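Local structure of uncharacterized protein (Pyrococcus abyssi, 5IFF) at residues 10-15 and 73-78; 60-65 and 203-208; 94-99 and 194-199. The protein acts as the restriction DNA glycosylase R.PabI, which probably releases adenine from its recognition sequence, and assembles as a tetramer on nonspecific double-stranded DNA. The protein carries 2 engineered substitutions. All coordinates share one frame; numbering follows the deposited sequence.

Interaction 1 of 3, residues 10-15 and 73-78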
loop_
_atom_site.group_PDB
_atom_site.type_symbol
_atom_site.label_atom_id
_atom_site.label_comp_id
_atom_site.label_asym_id
_atom_site.label_seq_id
_atom_site.Cartn_x
_atom_site.Cartn_y
_atom_site.Cartn_z
ATOM N N GLY A 10 -20.007 22.655 -27.506
ATOM C CA GLY A 10 -20.817 21.650 -28.173
ATOM C C GLY A 10 -20.315 20.220 -28.121
ATOM O O GLY A 10 -20.873 19.352 -28.788
ATOM N N LYS A 11 -19.268 19.941 -27.336
ATOM C CA LYS A 11 -18.667 18.598 -27.298
ATOM C C LYS A 11 -18.395 18.155 -25.872
ATOM O O LYS A 11 -18.142 18.981 -25.000
ATOM C CB LYS A 11 -17.312 18.544 -28.053
ATOM C CG LYS A 11 -17.383 19.149 -29.442
ATOM C CD LYS A 11 -16.036 19.029 -30.151
ATOM C CE LYS A 11 -16.133 19.800 -31.521
ATOM N NZ LYS A 11 -14.767 20.214 -31.985
ATOM N N ILE A 12 -18.409 16.851 -25.655
ATOM C CA ILE A 12 -17.939 16.333 -24.368
ATOM C C ILE A 12 -16.409 16.242 -24.490
ATOM O O ILE A 12 -15.905 15.688 -25.462
ATOM C CB ILE A 12 -18.536 14.964 -24.039
ATOM C CG1 ILE A 12 -20.073 15.057 -23.933
ATOM C CG2 ILE A 12 -17.888 14.356 -22.765
ATOM C CD1 ILE A 12 -20.550 16.259 -23.133
ATOM N N VAL A 13 -15.689 16.813 -23.528
ATOM C CA VAL A 13 -14.223 16.822 -23.588
ATOM C C VAL A 13 -13.657 16.138 -22.337
ATOM O O VAL A 13 -14.255 16.243 -21.238
ATOM C CB VAL A 13 -13.717 18.267 -23.703
ATOM C CG1 VAL A 13 -12.189 18.296 -23.600
ATOM C CG2 VAL A 13 -14.187 18.911 -25.031
ATOM N N VAL A 14 -12.596 15.354 -22.492
ATOM C CA VAL A 14 -11.939 14.753 -21.319
ATOM C C VAL A 14 -10.490 15.163 -21.279
ATOM O O VAL A 14 -9.787 15.120 -22.317
ATOM C CB VAL A 14 -12.046 13.238 -21.324
ATOM C CG1 VAL A 14 -11.457 12.650 -20.015
ATOM C CG2 VAL A 14 -13.508 12.847 -21.375
ATOM N N ARG A 15 -10.030 15.597 -20.113
ATOM C CA ARG A 15 -8.600 15.905 -20.004
ATOM C C ARG A 15 -7.909 14.755 -19.244
ATOM O O ARG A 15 -8.394 14.296 -18.182
ATOM C CB ARG A 15 -8.396 17.257 -19.337
ATOM C CG ARG A 15 -8.873 18.404 -20.216
ATOM C CD ARG A 15 -8.629 19.755 -19.611
ATOM N NE ARG A 15 -8.727 20.855 -20.590
ATOM C CZ ARG A 15 -9.860 21.309 -21.105
ATOM N NH1 ARG A 15 -11.022 20.774 -20.745
ATOM N NH2 ARG A 15 -9.838 22.310 -21.975
ATOM N N SER A 73 -20.181 7.734 -16.789
ATOM C CA SER A 73 -21.545 8.209 -16.487
ATOM C C SER A 73 -21.617 9.739 -16.559
ATOM O O SER A 73 -22.669 10.310 -16.893
ATOM C CB SER A 73 -22.071 7.738 -15.105
ATOM O OG SER A 73 -21.176 7.977 -14.025
ATOM N N ARG A 74 -20.521 10.416 -16.225
ATOM C CA ARG A 74 -20.547 11.869 -16.324
ATOM C C ARG A 74 -20.534 12.294 -17.810
ATOM O O ARG A 74 -21.237 13.256 -18.186
ATOM C CB ARG A 74 -19.387 12.515 -15.523
ATOM C CG ARG A 74 -19.282 14.057 -15.746
ATOM C CD ARG A 74 -18.253 14.725 -14.823
ATOM N NE ARG A 74 -18.745 14.844 -13.447
ATOM C CZ ARG A 74 -18.148 15.546 -12.483
ATOM N NH1 ARG A 74 -17.013 16.195 -12.724
ATOM N NH2 ARG A 74 -18.685 15.592 -11.265
ATOM N N MET A 75 -19.781 11.569 -18.654
ATOM C CA MET A 75 -19.795 11.825 -20.082
ATOM C C MET A 75 -21.226 11.730 -20.628
ATOM O O MET A 75 -21.717 12.605 -21.356
ATOM C CB MET A 75 -18.932 10.816 -20.817
ATOM C CG MET A 75 -17.449 11.045 -20.543
ATOM S SD MET A 75 -16.428 9.627 -20.978
ATOM C CE MET A 75 -16.942 9.087 -22.496
ATOM N N VAL A 76 -21.844 10.617 -20.307
ATOM C CA VAL A 76 -23.168 10.308 -20.864
ATOM C C VAL A 76 -24.241 11.255 -20.330
ATOM O O VAL A 76 -25.079 11.735 -21.101
ATOM C CB VAL A 76 -23.546 8.806 -20.587
ATOM C CG1 VAL A 76 -25.020 8.503 -20.928
ATOM C CG2 VAL A 76 -22.627 7.909 -21.463
ATOM N N ARG A 77 -24.228 11.553 -19.036
ATOM C CA ARG A 77 -25.267 12.440 -18.509
ATOM C C ARG A 77 -25.080 13.825 -19.164
ATOM O O ARG A 77 -26.057 14.475 -19.567
ATOM C CB ARG A 77 -25.233 12.529 -16.978
ATOM C CG ARG A 77 -26.381 13.387 -16.422
ATOM C CD ARG A 77 -26.397 13.466 -14.898
ATOM N NE ARG A 77 -26.776 12.206 -14.248
ATOM C CZ ARG A 77 -25.898 11.387 -13.684
ATOM N NH1 ARG A 77 -26.302 10.277 -13.100
ATOM N NH2 ARG A 77 -24.606 11.695 -13.709
ATOM N N LEU A 78 -23.833 14.283 -19.283
ATOM C CA LEU A 78 -23.583 15.593 -19.931
ATOM C C LEU A 78 -23.955 15.528 -21.410
ATOM O O LEU A 78 -24.557 16.475 -21.930
ATOM C CB LEU A 78 -22.114 16.031 -19.799
ATOM C CG LEU A 78 -21.642 16.567 -18.448
ATOM C CD1 LEU A 78 -20.130 16.884 -18.545
ATOM C CD2 LEU A 78 -22.484 17.770 -17.960
#

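Interaction 2 of 3, residues 60-65 and 203-208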
loop_
_atom_site.group_PDB
_atom_site.type_symbol
_atom_site.label_atom_id
_atom_site.label_comp_id
_atom_site.label_asym_id
_atom_site.label_seq_id
_atom_site.Cartn_x
_atom_site.Cartn_y
_atom_site.Cartn_z
ATOM N N ILE A 60 -11.700 2.399 -17.802
ATOM C CA ILE A 60 -12.719 3.390 -17.543
ATOM C C ILE A 60 -13.873 2.794 -16.701
ATOM O O ILE A 60 -14.144 1.583 -16.749
ATOM C CB ILE A 60 -13.247 3.973 -18.857
ATOM C CG1 ILE A 60 -14.101 5.217 -18.606
ATOM C CG2 ILE A 60 -14.027 2.899 -19.667
ATOM C CD1 ILE A 60 -14.465 5.960 -19.936
ATOM N N SER A 61 -14.513 3.647 -15.901
ATOM C CA SER A 61 -15.565 3.198 -14.961
ATOM C C SER A 61 -16.848 3.990 -15.232
ATOM O O SER A 61 -16.817 4.954 -15.998
ATOM C CB SER A 61 -15.133 3.404 -13.495
ATOM O OG SER A 61 -13.995 2.642 -13.183
ATOM N N TYR A 62 -17.965 3.615 -14.588
ATOM C CA TYR A 62 -19.197 4.429 -14.750
ATOM C C TYR A 62 -19.743 4.873 -13.364
ATOM O O TYR A 62 -20.707 5.619 -13.276
ATOM C CB TYR A 62 -20.259 3.650 -15.553
ATOM C CG TYR A 62 -20.558 2.243 -15.042
ATOM C CD1 TYR A 62 -21.305 2.051 -13.889
ATOM C CD2 TYR A 62 -20.080 1.110 -15.721
ATOM C CE1 TYR A 62 -21.585 0.754 -13.380
ATOM C CE2 TYR A 62 -20.344 -0.196 -15.240
ATOM C CZ TYR A 62 -21.112 -0.361 -14.074
ATOM O OH TYR A 62 -21.383 -1.601 -13.559
ATOM N N ALA A 63 -19.107 4.428 -12.277
ATOM C CA ALA A 63 -19.549 4.812 -10.942
ATOM C C ALA A 63 -18.349 4.913 -10.021
ATOM O O ALA A 63 -17.287 4.317 -10.294
ATOM C CB ALA A 63 -20.581 3.815 -10.402
ATOM N N ARG A 64 -18.480 5.743 -8.996
ATOM C CA ARG A 64 -17.465 5.874 -7.945
ATOM C C ARG A 64 -18.176 6.181 -6.625
ATOM O O ARG A 64 -19.027 7.071 -6.571
ATOM C CB ARG A 64 -16.435 6.970 -8.272
ATOM C CG ARG A 64 -15.427 7.149 -7.135
ATOM C CD ARG A 64 -14.191 7.935 -7.494
ATOM N NE ARG A 64 -14.463 9.355 -7.637
ATOM C CZ ARG A 64 -13.525 10.289 -7.676
ATOM N NH1 ARG A 64 -12.243 9.960 -7.585
ATOM N NH2 ARG A 64 -13.880 11.559 -7.816
ATOM N N ASP A 65 -17.840 5.423 -5.583
ATOM C CA ASP A 65 -18.442 5.583 -4.253
ATOM C C ASP A 65 -19.937 5.356 -4.345
ATOM O O ASP A 65 -20.694 6.033 -3.681
ATOM C CB ASP A 65 -18.150 6.980 -3.663
ATOM C CG ASP A 65 -16.651 7.341 -3.671
ATOM O OD1 ASP A 65 -15.826 6.443 -3.419
ATOM O OD2 ASP A 65 -16.294 8.520 -3.926
ATOM N N GLU A 203 -23.674 -9.708 -16.591
ATOM C CA GLU A 203 -25.070 -9.357 -16.334
ATOM C C GLU A 203 -25.140 -8.213 -15.331
ATOM O O GLU A 203 -25.963 -7.329 -15.430
ATOM C CB GLU A 203 -25.870 -10.564 -15.810
ATOM C CG GLU A 203 -27.360 -10.249 -15.672
ATOM C CD GLU A 203 -28.226 -11.478 -15.433
ATOM O OE1 GLU A 203 -27.689 -12.591 -15.344
ATOM O OE2 GLU A 203 -29.457 -11.314 -15.343
ATOM N N THR A 204 -24.266 -8.229 -14.340
ATOM C CA THR A 204 -24.283 -7.179 -13.335
ATOM C C THR A 204 -23.967 -5.817 -13.943
ATOM O O THR A 204 -24.630 -4.804 -13.640
ATOM C CB THR A 204 -23.284 -7.485 -12.203
ATOM O OG1 THR A 204 -23.711 -8.677 -11.530
ATOM C CG2 THR A 204 -23.286 -6.348 -11.185
ATOM N N HIS A 205 -22.962 -5.790 -14.822
ATOM C CA HIS A 205 -22.639 -4.523 -15.482
ATOM C C HIS A 205 -23.804 -4.056 -16.337
ATOM O O HIS A 205 -24.119 -2.877 -16.321
ATOM C CB HIS A 205 -21.379 -4.643 -16.357
ATOM C CG HIS A 205 -20.090 -4.613 -15.585
ATOM N ND1 HIS A 205 -19.859 -3.714 -14.558
ATOM C CD2 HIS A 205 -18.985 -5.391 -15.663
ATOM C CE1 HIS A 205 -18.648 -3.950 -14.046
ATOM N NE2 HIS A 205 -18.103 -4.956 -14.707
ATOM N N LYS A 206 -24.414 -4.975 -17.081
ATOM C CA LYS A 206 -25.580 -4.606 -17.924
ATOM C C LYS A 206 -26.709 -3.997 -17.067
ATOM O O LYS A 206 -27.317 -2.957 -17.421
ATOM C CB LYS A 206 -26.110 -5.846 -18.682
ATOM C CG LYS A 206 -27.371 -5.509 -19.524
ATOM C CD LYS A 206 -27.906 -6.698 -20.352
ATOM C CE LYS A 206 -29.059 -7.353 -19.688
ATOM N NZ LYS A 206 -29.704 -8.468 -20.534
ATOM N N ASN A 207 -27.010 -4.666 -15.953
ATOM C CA ASN A 207 -28.059 -4.192 -15.070
ATOM C C ASN A 207 -27.738 -2.800 -14.595
ATOM O O ASN A 207 -28.631 -1.945 -14.542
ATOM C CB ASN A 207 -28.236 -5.141 -13.864
ATOM C CG ASN A 207 -28.839 -6.477 -14.272
ATOM O OD1 ASN A 207 -29.462 -6.607 -15.338
ATOM N ND2 ASN A 207 -28.687 -7.466 -13.423
ATOM N N ASP A 208 -26.458 -2.569 -14.276
ATOM C CA ASP A 208 -26.045 -1.242 -13.825
ATOM C C ASP A 208 -26.270 -0.211 -14.911
ATOM O O ASP A 208 -26.770 0.877 -14.625
ATOM C CB ASP A 208 -24.578 -1.178 -13.417
ATOM C CG ASP A 208 -24.289 -1.863 -12.099
ATOM O OD1 ASP A 208 -25.245 -2.128 -11.318
ATOM O OD2 ASP A 208 -23.078 -2.073 -11.838
#

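Interaction 3 of 3, residues 94-99 and 194-199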
loop_
_atom_site.group_PDB
_atom_site.type_symbol
_atom_site.label_atom_id
_atom_site.label_comp_id
_atom_site.label_asym_id
_atom_site.label_seq_id
_atom_site.Cartn_x
_atom_site.Cartn_y
_atom_site.Cartn_z
ATOM N N LEU A 94 -30.968 0.774 -24.909
ATOM C CA LEU A 94 -31.841 -0.059 -24.038
ATOM C C LEU A 94 -32.338 -1.297 -24.790
ATOM O O LEU A 94 -32.422 -2.418 -24.206
ATOM C CB LEU A 94 -33.011 0.770 -23.492
ATOM C CG LEU A 94 -32.617 1.868 -22.482
ATOM C CD1 LEU A 94 -33.877 2.700 -22.143
ATOM C CD2 LEU A 94 -31.999 1.280 -21.248
ATOM N N LYS A 95 -32.655 -1.117 -26.065
ATOM C CA LYS A 95 -33.054 -2.228 -26.938
ATOM C C LYS A 95 -31.931 -3.270 -27.110
ATOM O O LYS A 95 -32.177 -4.476 -27.134
ATOM C CB LYS A 95 -33.448 -1.724 -28.319
ATOM C CG LYS A 95 -34.169 -2.786 -29.162
ATOM C CD LYS A 95 -34.779 -2.195 -30.456
ATOM C CE LYS A 95 -35.419 -0.814 -30.241
ATOM N NZ LYS A 95 -36.593 -0.512 -31.158
ATOM N N PHE A 96 -30.721 -2.781 -27.307
ATOM C CA PHE A 96 -29.542 -3.654 -27.377
ATOM C C PHE A 96 -29.406 -4.499 -26.093
ATOM O O PHE A 96 -29.285 -5.742 -26.154
ATOM C CB PHE A 96 -28.284 -2.809 -27.615
ATOM C CG PHE A 96 -26.988 -3.604 -27.590
ATOM C CD1 PHE A 96 -26.650 -4.442 -28.653
ATOM C CD2 PHE A 96 -26.128 -3.504 -26.510
ATOM C CE1 PHE A 96 -25.442 -5.168 -28.653
ATOM C CE2 PHE A 96 -24.919 -4.231 -26.490
ATOM C CZ PHE A 96 -24.584 -5.068 -27.578
ATOM N N ALA A 97 -29.467 -3.832 -24.942
ATOM C CA ALA A 97 -29.370 -4.537 -23.676
ATOM C C ALA A 97 -30.449 -5.603 -23.513
ATOM O O ALA A 97 -30.178 -6.648 -22.903
ATOM C CB ALA A 97 -29.411 -3.558 -22.519
ATOM N N ASP A 98 -31.659 -5.370 -24.053
ATOM C CA ASP A 98 -32.725 -6.375 -23.991
ATOM C C ASP A 98 -32.351 -7.643 -24.723
ATOM O O ASP A 98 -32.760 -8.735 -24.342
ATOM C CB ASP A 98 -34.038 -5.838 -24.589
ATOM C CG ASP A 98 -34.720 -4.830 -23.679
ATOM O OD1 ASP A 98 -34.416 -4.863 -22.459
ATOM O OD2 ASP A 98 -35.551 -4.024 -24.166
ATOM N N ASP A 99 -31.607 -7.478 -25.800
ATOM C CA ASP A 99 -31.212 -8.585 -26.672
ATOM C C ASP A 99 -29.994 -9.384 -26.130
ATOM O O ASP A 99 -29.747 -10.500 -26.526
ATOM C CB ASP A 99 -30.888 -8.054 -28.086
ATOM C CG ASP A 99 -32.073 -7.296 -28.743
ATOM O OD1 ASP A 99 -33.254 -7.567 -28.417
ATOM O OD2 ASP A 99 -31.815 -6.427 -29.609
ATOM N N LEU A 194 -18.821 2.179 -25.535
ATOM C CA LEU A 194 -18.369 1.907 -24.198
ATOM C C LEU A 194 -19.570 1.402 -23.337
ATOM O O LEU A 194 -19.411 0.483 -22.520
ATOM C CB LEU A 194 -17.727 3.149 -23.543
ATOM C CG LEU A 194 -16.265 3.405 -24.013
ATOM C CD1 LEU A 194 -15.831 4.822 -23.515
ATOM C CD2 LEU A 194 -15.365 2.259 -23.436
ATOM N N LEU A 195 -20.779 1.950 -23.596
ATOM C CA LEU A 195 -21.988 1.482 -22.894
ATOM C C LEU A 195 -22.271 0.081 -23.341
ATOM O O LEU A 195 -22.527 -0.769 -22.515
ATOM C CB LEU A 195 -23.205 2.396 -23.195
ATOM C CG LEU A 195 -23.052 3.767 -22.509
ATOM C CD1 LEU A 195 -24.068 4.755 -23.194
ATOM C CD2 LEU A 195 -23.283 3.729 -20.965
ATOM N N LYS A 196 -22.155 -0.173 -24.642
ATOM C CA LYS A 196 -22.373 -1.536 -25.149
ATOM C C LYS A 196 -21.346 -2.513 -24.607
ATOM O O LYS A 196 -21.686 -3.686 -24.328
ATOM C CB LYS A 196 -22.344 -1.563 -26.649
ATOM C CG LYS A 196 -23.613 -0.879 -27.252
ATOM C CD LYS A 196 -23.476 -0.680 -28.770
ATOM C CE LYS A 196 -23.551 -1.995 -29.475
ATOM N NZ LYS A 196 -23.958 -1.780 -30.898
ATOM N N ALA A 197 -20.103 -2.048 -24.464
ATOM C CA ALA A 197 -19.059 -2.891 -23.847
ATOM C C ALA A 197 -19.464 -3.339 -22.425
ATOM O O ALA A 197 -19.363 -4.525 -22.073
ATOM C CB ALA A 197 -17.699 -2.144 -23.828
ATOM N N PHE A 198 -19.918 -2.411 -21.591
ATOM C CA PHE A 198 -20.286 -2.778 -20.259
ATOM C C PHE A 198 -21.504 -3.723 -20.257
ATOM O O PHE A 198 -21.599 -4.643 -19.418
ATOM C CB PHE A 198 -20.567 -1.506 -19.422
ATOM C CG PHE A 198 -19.325 -0.890 -18.848
ATOM C CD1 PHE A 198 -18.601 -1.575 -17.859
ATOM C CD2 PHE A 198 -18.851 0.351 -19.294
ATOM C CE1 PHE A 198 -17.429 -1.012 -17.281
ATOM C CE2 PHE A 198 -17.673 0.916 -18.746
ATOM C CZ PHE A 198 -16.967 0.240 -17.743
ATOM N N ILE A 199 -22.422 -3.486 -21.195
ATOM C CA ILE A 199 -23.612 -4.301 -21.328
ATOM C C ILE A 199 -23.241 -5.773 -21.637
ATOM O O ILE A 199 -23.876 -6.678 -21.087
ATOM C CB ILE A 199 -24.546 -3.718 -22.414
ATOM C CG1 ILE A 199 -25.297 -2.523 -21.827
ATOM C CG2 ILE A 199 -25.549 -4.753 -22.921
ATOM C CD1 ILE A 199 -26.026 -1.721 -22.907
#

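Interaction 1 of 3, residues 10-15 and 73-78
Ile-12 on the middle strand of a three-stranded antiparallel sheet meets Met-75 and Leu-78 on helix 72-81, a beta-to-alpha packing whose side-chain contacts are all apolar. The local axes run nearly antiparallel, at 160° and 9.1 Å, and no hydrogen bond crosses between them. The backbone bonds of strand 11-17 go to its two neighbours, pairing Ile-12 and Val-14 with strand 181-186, and Val-13 and Arg-15 with strand 4-8, while the contact with the helix is made by side chains.

The aliphatic contacts divide between the two branches of Ile-12. Its CG2, set anti to the backbone N by the chi1 of -62°, rests 4.0 Å from CG of Met-75. The longer branch passes the helix backbone, CG1 lying 3.9 Å from the carbonyl O of Met-75, before its end reaches the following turn. The isoleucine thus straddles residues three apart on one side of the helix.

A looser contact to sulfur extends the patch: CG2 of Val-14 approaches SD of Met-75 at 4.4 Å. Val-5 of strand 4-8 touches Ile-12, Val-14 and Met-75 alike, joining the neighbouring strand to the same cluster, and Ile-84 adds to the packing on Ile-12. At the far end of that isoleucine, CD1 settles 3.7 Å from CB of Leu-78.

Interaction 2 of 3, residues 60-65 and 203-208
Just beyond the adenine-binding residues Gln-59 and Ile-60, the loop after strand 54-59 sends Tyr-62 to helix 203-216, where its hydroxyl is held by His-205 and Asp-208. The ring is aimed at the helix from the crowded position, with CG between the backbone N and the carbonyl carbon (chi1 51°). Two hydrogen bonds meet on the one oxygen. Tyr-62 OH donates to Asp-208 OD2 across a very short 2.5 Å, and receives a bond of 2.8 Å from His-205 ND1, with the oxygen in the plane of the imidazole. Both partners also lie near the plane of the phenol ring, so the tyrosine is gripped at its edge.

The two rings meet rim to rim, their planes at 90° and their centroids 5.7 Å apart, and the carboxylate is turned 71° against the phenol. CB of Asp-208 adds a contact of 3.6 Å to CE1 of the tyrosine. His-205 and Asp-208 stand three residues apart, hence about one turn, on the same side of the helix.

The site lies where the helical layer meets the strongly curved antiparallel sheet that gives this family its half-pipe fold: the side chain of His-205 is about 6 Å from that of the adenine-binding Val-158, and the nearest atom of the contact is about 6 Å from the bound DNA. Phe-198 stacks edge-to-face with both Tyr-62 and His-205. A phenylalanine in place of Tyr-62 could keep the ring but would probably leave His-205 ND1 and Asp-208 OD2 without the oxygen that joins them, each freer to turn.

Interaction 3 of 3, residues 94-99 and 194-199
Lys-196 lays its aliphatic chain across the ring of Phe-96, the two side chains meeting at about a right angle. The bend about the CG-CD bond of the lysine (chi3 71°) matters here, because it lets CG sit by the CD2-CE2 bond while CE stands over the centre. CG lies 3.7 Å from CE2 of Phe-96, and CE stands over the ring, 3.8 Å from its centroid and only 11° off the normal, in a CH-pi contact. NZ continues over the same face at 4.6 Å from the centroid, a cation-pi contact; NZ also makes a long, weak ion pair with OE2 of Glu-193.

Ile-199 approaches that ring at a slant, bringing CG2 to 3.7 Å from CE2 of Phe-96. Its other branch turns to the next residue, with CD1 3.9 Å from CB of Ala-97. Ala-97 and Ile-199 have the closest CA atoms across the two segments (6.2 Å), an approach the small alanine side chain probably allows.

Tyr-119 of the third subunit packs on Phe-96, and Phe-121 of that subunit on Lys-196, so this pair lies at a subunit interface. The local helix axes are 10.3 Å apart and their directions differ by 22°. Helix 188-201 packs on strands 140-147 and 154-163 of the curved sheet, and helix 87-99 packs on it nearly parallel, as part of the helices that cover the half-pipe.

Interactions 2 and 3 are close neighbours, their centres about 12 Å apart, whereas the centre of interaction 1 lies about 17 and 19 Å from theirs. Helix 72-81 belongs to interaction 1 but also reaches the others: Ser-73 OG probably bonds to the carbonyl O of Tyr-62, and Val-76 packs on Leu-195. Helices 188-201 and 203-216 follow each other in the chain, and Lys-206 NZ bonds to the carbonyl O of Ala-97. Along the chain, interactions 1 and 2 cross, interaction 1 closes before interaction 3 opens, and interaction 3 is nested within the loop closed by interaction 2. The helical layer thereby connects the small N-terminal sheet, the adenine-binding region and a subunit interface of the tetramer.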